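Cytochrome P450 RhF (Acinetobacter radioresistens, PDB 6RO8) binds heme through an axial cysteine as the heme domain of a self-sufficient bacterial cytochrome P450, and probably inserts oxygen into organic substrates. Local coordinates at residues W221-K232 with D257-M268. Residues are numbered along the deposited sequence; the frame is centred on the assembly and turned at random.
Sequences WEYSGRVLEKMK and DNYLHSMMMAIM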
# COMPACT_ATOMS: atom_id res chain seq x y z
N TRP A 221 11.99 -11.38 10.01
CA TRP A 221 13.19 -10.63 10.36
C TRP A 221 14.44 -11.49 10.18
O TRP A 221 15.42 -11.06 9.57
CB TRP A 221 13.10 -10.13 11.80
CG TRP A 221 14.26 -9.28 12.21
CD1 TRP A 221 15.33 -9.66 12.98
CD2 TRP A 221 14.48 -7.91 11.88
NE1 TRP A 221 16.20 -8.61 13.13
CE2 TRP A 221 15.70 -7.52 12.47
CE3 TRP A 221 13.76 -6.97 11.13
CZ2 TRP A 221 16.22 -6.24 12.34
CZ3 TRP A 221 14.28 -5.70 11.00
CH2 TRP A 221 15.50 -5.34 11.60
N GLU A 222 14.41 -12.71 10.72
CA GLU A 222 15.56 -13.59 10.60
C GLU A 222 15.86 -13.90 9.14
O GLU A 222 17.03 -13.89 8.73
CB GLU A 222 15.31 -14.88 11.37
CG GLU A 222 16.52 -15.73 11.52
CD GLU A 222 16.29 -16.83 12.52
OE1 GLU A 222 15.25 -17.51 12.39
OE2 GLU A 222 17.13 -17.01 13.43
N TYR A 223 14.83 -14.19 8.35
CA TYR A 223 15.02 -14.46 6.93
C TYR A 223 15.75 -13.31 6.23
O TYR A 223 16.76 -13.52 5.56
CB TYR A 223 13.67 -14.74 6.26
CG TYR A 223 13.79 -14.98 4.76
CD1 TYR A 223 14.19 -16.21 4.25
CD2 TYR A 223 13.49 -13.96 3.85
CE1 TYR A 223 14.30 -16.43 2.89
CE2 TYR A 223 13.60 -14.17 2.48
CZ TYR A 223 14.01 -15.41 2.01
OH TYR A 223 14.12 -15.64 0.66
N SER A 224 15.23 -12.08 6.38
CA SER A 224 15.80 -10.87 5.79
C SER A 224 17.24 -10.71 6.23
O SER A 224 18.09 -10.25 5.44
CB SER A 224 14.94 -9.65 6.16
OG SER A 224 14.38 -9.80 7.45
N GLY A 225 17.55 -11.12 7.46
CA GLY A 225 18.94 -11.11 7.89
C GLY A 225 19.82 -12.00 7.03
O GLY A 225 20.84 -11.54 6.51
N ARG A 226 19.47 -13.29 6.92
CA ARG A 226 20.24 -14.23 6.12
C ARG A 226 20.39 -13.73 4.67
O ARG A 226 21.47 -13.82 4.07
CB ARG A 226 19.58 -15.62 6.18
CG ARG A 226 20.35 -16.76 5.45
CD ARG A 226 19.45 -17.97 5.05
NE ARG A 226 18.48 -17.66 4.00
CZ ARG A 226 18.06 -18.53 3.08
NH1 ARG A 226 18.58 -19.76 3.03
NH2 ARG A 226 17.18 -18.14 2.15
N VAL A 227 19.32 -13.16 4.11
CA VAL A 227 19.36 -12.64 2.75
C VAL A 227 20.37 -11.51 2.63
O VAL A 227 21.28 -11.54 1.79
CB VAL A 227 17.96 -12.18 2.30
CG1 VAL A 227 18.01 -11.60 0.90
CG2 VAL A 227 16.97 -13.32 2.35
N LEU A 228 20.20 -10.48 3.47
CA LEU A 228 21.08 -9.32 3.45
C LEU A 228 22.53 -9.72 3.66
O LEU A 228 23.43 -9.03 3.17
CB LEU A 228 20.65 -8.33 4.54
CG LEU A 228 21.48 -7.06 4.68
CD1 LEU A 228 21.36 -6.24 3.42
CD2 LEU A 228 21.06 -6.25 5.89
N GLU A 229 22.76 -10.84 4.36
CA GLU A 229 24.12 -11.30 4.60
C GLU A 229 24.72 -11.89 3.34
O GLU A 229 25.88 -11.62 3.02
CB GLU A 229 24.13 -12.32 5.74
CG GLU A 229 25.47 -12.45 6.46
CD GLU A 229 26.11 -11.11 6.77
OE1 GLU A 229 25.38 -10.17 7.15
OE2 GLU A 229 27.35 -11.00 6.64
N LYS A 230 23.94 -12.70 2.62
CA LYS A 230 24.43 -13.27 1.37
C LYS A 230 24.66 -12.19 0.31
O LYS A 230 25.67 -12.21 -0.40
CB LYS A 230 23.46 -14.32 0.85
CG LYS A 230 23.06 -15.36 1.89
CD LYS A 230 22.54 -16.64 1.25
CE LYS A 230 21.62 -17.40 2.19
NZ LYS A 230 21.02 -18.61 1.57
N MET A 231 23.72 -11.26 0.19
CA MET A 231 23.90 -10.18 -0.78
C MET A 231 25.11 -9.33 -0.42
O MET A 231 25.89 -8.94 -1.30
CB MET A 231 22.62 -9.34 -0.86
CG MET A 231 21.42 -10.13 -1.36
SD MET A 231 19.89 -9.17 -1.47
CE MET A 231 20.54 -7.56 -1.11
N LYS A 232 25.29 -9.06 0.88
CA LYS A 232 26.48 -8.35 1.34
C LYS A 232 27.74 -9.00 0.79
O LYS A 232 28.73 -8.32 0.48
CB LYS A 232 26.52 -8.33 2.87
CG LYS A 232 26.17 -6.99 3.50
CD LYS A 232 25.75 -7.19 4.95
CE LYS A 232 25.76 -5.88 5.74
NZ LYS A 232 25.00 -5.97 7.02
N ASP A 257 23.42 0.23 8.97
CA ASP A 257 23.27 -1.22 8.93
C ASP A 257 21.88 -1.65 9.38
O ASP A 257 21.29 -2.57 8.80
CB ASP A 257 24.35 -1.89 9.78
CG ASP A 257 24.58 -3.34 9.38
OD1 ASP A 257 23.72 -3.94 8.68
OD2 ASP A 257 25.64 -3.89 9.76
N ASN A 258 21.34 -1.00 10.41
CA ASN A 258 19.97 -1.30 10.80
C ASN A 258 18.99 -0.92 9.71
O ASN A 258 18.02 -1.63 9.45
CB ASN A 258 19.57 -0.58 12.08
CG ASN A 258 18.11 -0.80 12.41
OD1 ASN A 258 17.23 -0.01 11.99
ND2 ASN A 258 17.82 -1.87 13.13
N TYR A 259 19.22 0.23 9.06
CA TYR A 259 18.37 0.58 7.94
C TYR A 259 18.40 -0.51 6.88
O TYR A 259 17.38 -0.83 6.28
CB TYR A 259 18.78 1.92 7.33
CG TYR A 259 18.18 2.07 5.96
CD1 TYR A 259 16.85 2.44 5.80
CD2 TYR A 259 18.93 1.78 4.81
CE1 TYR A 259 16.29 2.55 4.54
CE2 TYR A 259 18.38 1.88 3.57
CZ TYR A 259 17.07 2.27 3.43
OH TYR A 259 16.56 2.35 2.16
N LEU A 260 19.57 -1.10 6.65
CA LEU A 260 19.65 -2.18 5.67
C LEU A 260 18.75 -3.34 6.07
O LEU A 260 17.95 -3.82 5.25
CB LEU A 260 21.10 -2.65 5.51
CG LEU A 260 21.95 -1.87 4.51
CD1 LEU A 260 22.02 -0.38 4.85
CD2 LEU A 260 23.35 -2.48 4.45
N HIS A 261 18.84 -3.76 7.32
CA HIS A 261 18.05 -4.90 7.76
C HIS A 261 16.57 -4.53 7.84
O HIS A 261 15.71 -5.32 7.41
CB HIS A 261 18.57 -5.39 9.10
CG HIS A 261 18.09 -6.75 9.48
ND1 HIS A 261 18.68 -7.49 10.49
CD2 HIS A 261 17.08 -7.51 9.00
CE1 HIS A 261 18.05 -8.64 10.61
NE2 HIS A 261 17.07 -8.68 9.72
N SER A 262 16.26 -3.34 8.35
CA SER A 262 14.87 -2.92 8.45
C SER A 262 14.25 -2.73 7.06
O SER A 262 13.14 -3.20 6.80
CB SER A 262 14.77 -1.63 9.28
OG SER A 262 15.20 -1.85 10.63
N MET A 263 14.97 -2.06 6.15
CA MET A 263 14.42 -1.85 4.81
C MET A 263 14.25 -3.17 4.08
O MET A 263 13.25 -3.37 3.39
CB MET A 263 15.31 -0.89 4.01
CG MET A 263 14.73 -0.48 2.64
SD MET A 263 13.13 0.37 2.77
CE MET A 263 13.34 1.72 1.63
N MET A 264 15.20 -4.09 4.23
CA MET A 264 15.05 -5.41 3.62
C MET A 264 13.66 -5.97 3.89
O MET A 264 12.91 -6.28 2.96
CB MET A 264 16.12 -6.37 4.16
CG MET A 264 17.33 -6.54 3.26
SD MET A 264 16.97 -7.13 1.59
CE MET A 264 16.41 -8.78 1.95
N MET A 265 13.29 -6.07 5.17
CA MET A 265 12.01 -6.69 5.52
C MET A 265 10.83 -5.83 5.09
O MET A 265 9.86 -6.35 4.53
CB MET A 265 11.92 -6.96 7.01
CG MET A 265 10.97 -8.09 7.32
SD MET A 265 10.61 -8.27 9.08
CE MET A 265 10.39 -6.58 9.57
N ALA A 266 10.90 -4.53 5.34
CA ALA A 266 9.79 -3.67 4.98
C ALA A 266 9.60 -3.63 3.46
O ALA A 266 8.48 -3.79 2.95
CB ALA A 266 10.01 -2.27 5.54
N ILE A 267 10.70 -3.46 2.72
CA ILE A 267 10.58 -3.29 1.27
C ILE A 267 10.16 -4.60 0.60
O ILE A 267 9.53 -4.57 -0.47
CB ILE A 267 11.88 -2.71 0.68
CG1 ILE A 267 11.55 -1.88 -0.56
CG2 ILE A 267 12.89 -3.81 0.35
CD1 ILE A 267 10.45 -0.86 -0.33
N MET A 268 10.43 -5.75 1.23
CA MET A 268 10.02 -7.02 0.65
C MET A 268 8.54 -7.29 0.79
O MET A 268 8.08 -8.32 0.30
CB MET A 268 10.79 -8.18 1.27
CG MET A 268 12.16 -8.28 0.69
SD MET A 268 13.02 -9.73 1.32
CE MET A 268 11.66 -10.81 1.68
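His261 rises from helix 257-270 as a knob among Trp221, Ser224, Gly225 and Leu228 of helix 207-233, joining two helices of the cytochrome P450 fold; the axes of the two segments approach to 8.9 Å at 116°. With CG anti to its backbone N (chi1 -164°), the imidazole lies flat over one face of the indole in a face-to-face stack: its centroid is 3.6 Å from that of the six-membered ring of Trp221, the planes inclined by 14°. The same imidazole gives a nearly straight hydrogen bond, within its own plane, from NE2 to Trp221 O (2.9 Å). Stack and bond together fix the rotation of the imidazole. Trp221 O also accepts the helical bond from Gly225 N, which reaches it from the opposite face of its carbonyl plane. Met265 meets the indole at its edge, SD in the ring plane in a Met-aromatic contact and CE 3.7 Å from Trp221 CE3. Farther along helix 207-233, Leu228 lays CD2 against Leu260 CB (3.6 Å), while Met264, bent at chi2 and chi3, turns its methyl onto Val227 CG1. At the C-terminal end of segment 221-232 Lys232, its chain extended beyond CG, forms a salt bridge, NZ meeting Asp257 OD1 on the syn side at 2.9 Å, somewhat out of the carboxylate plane.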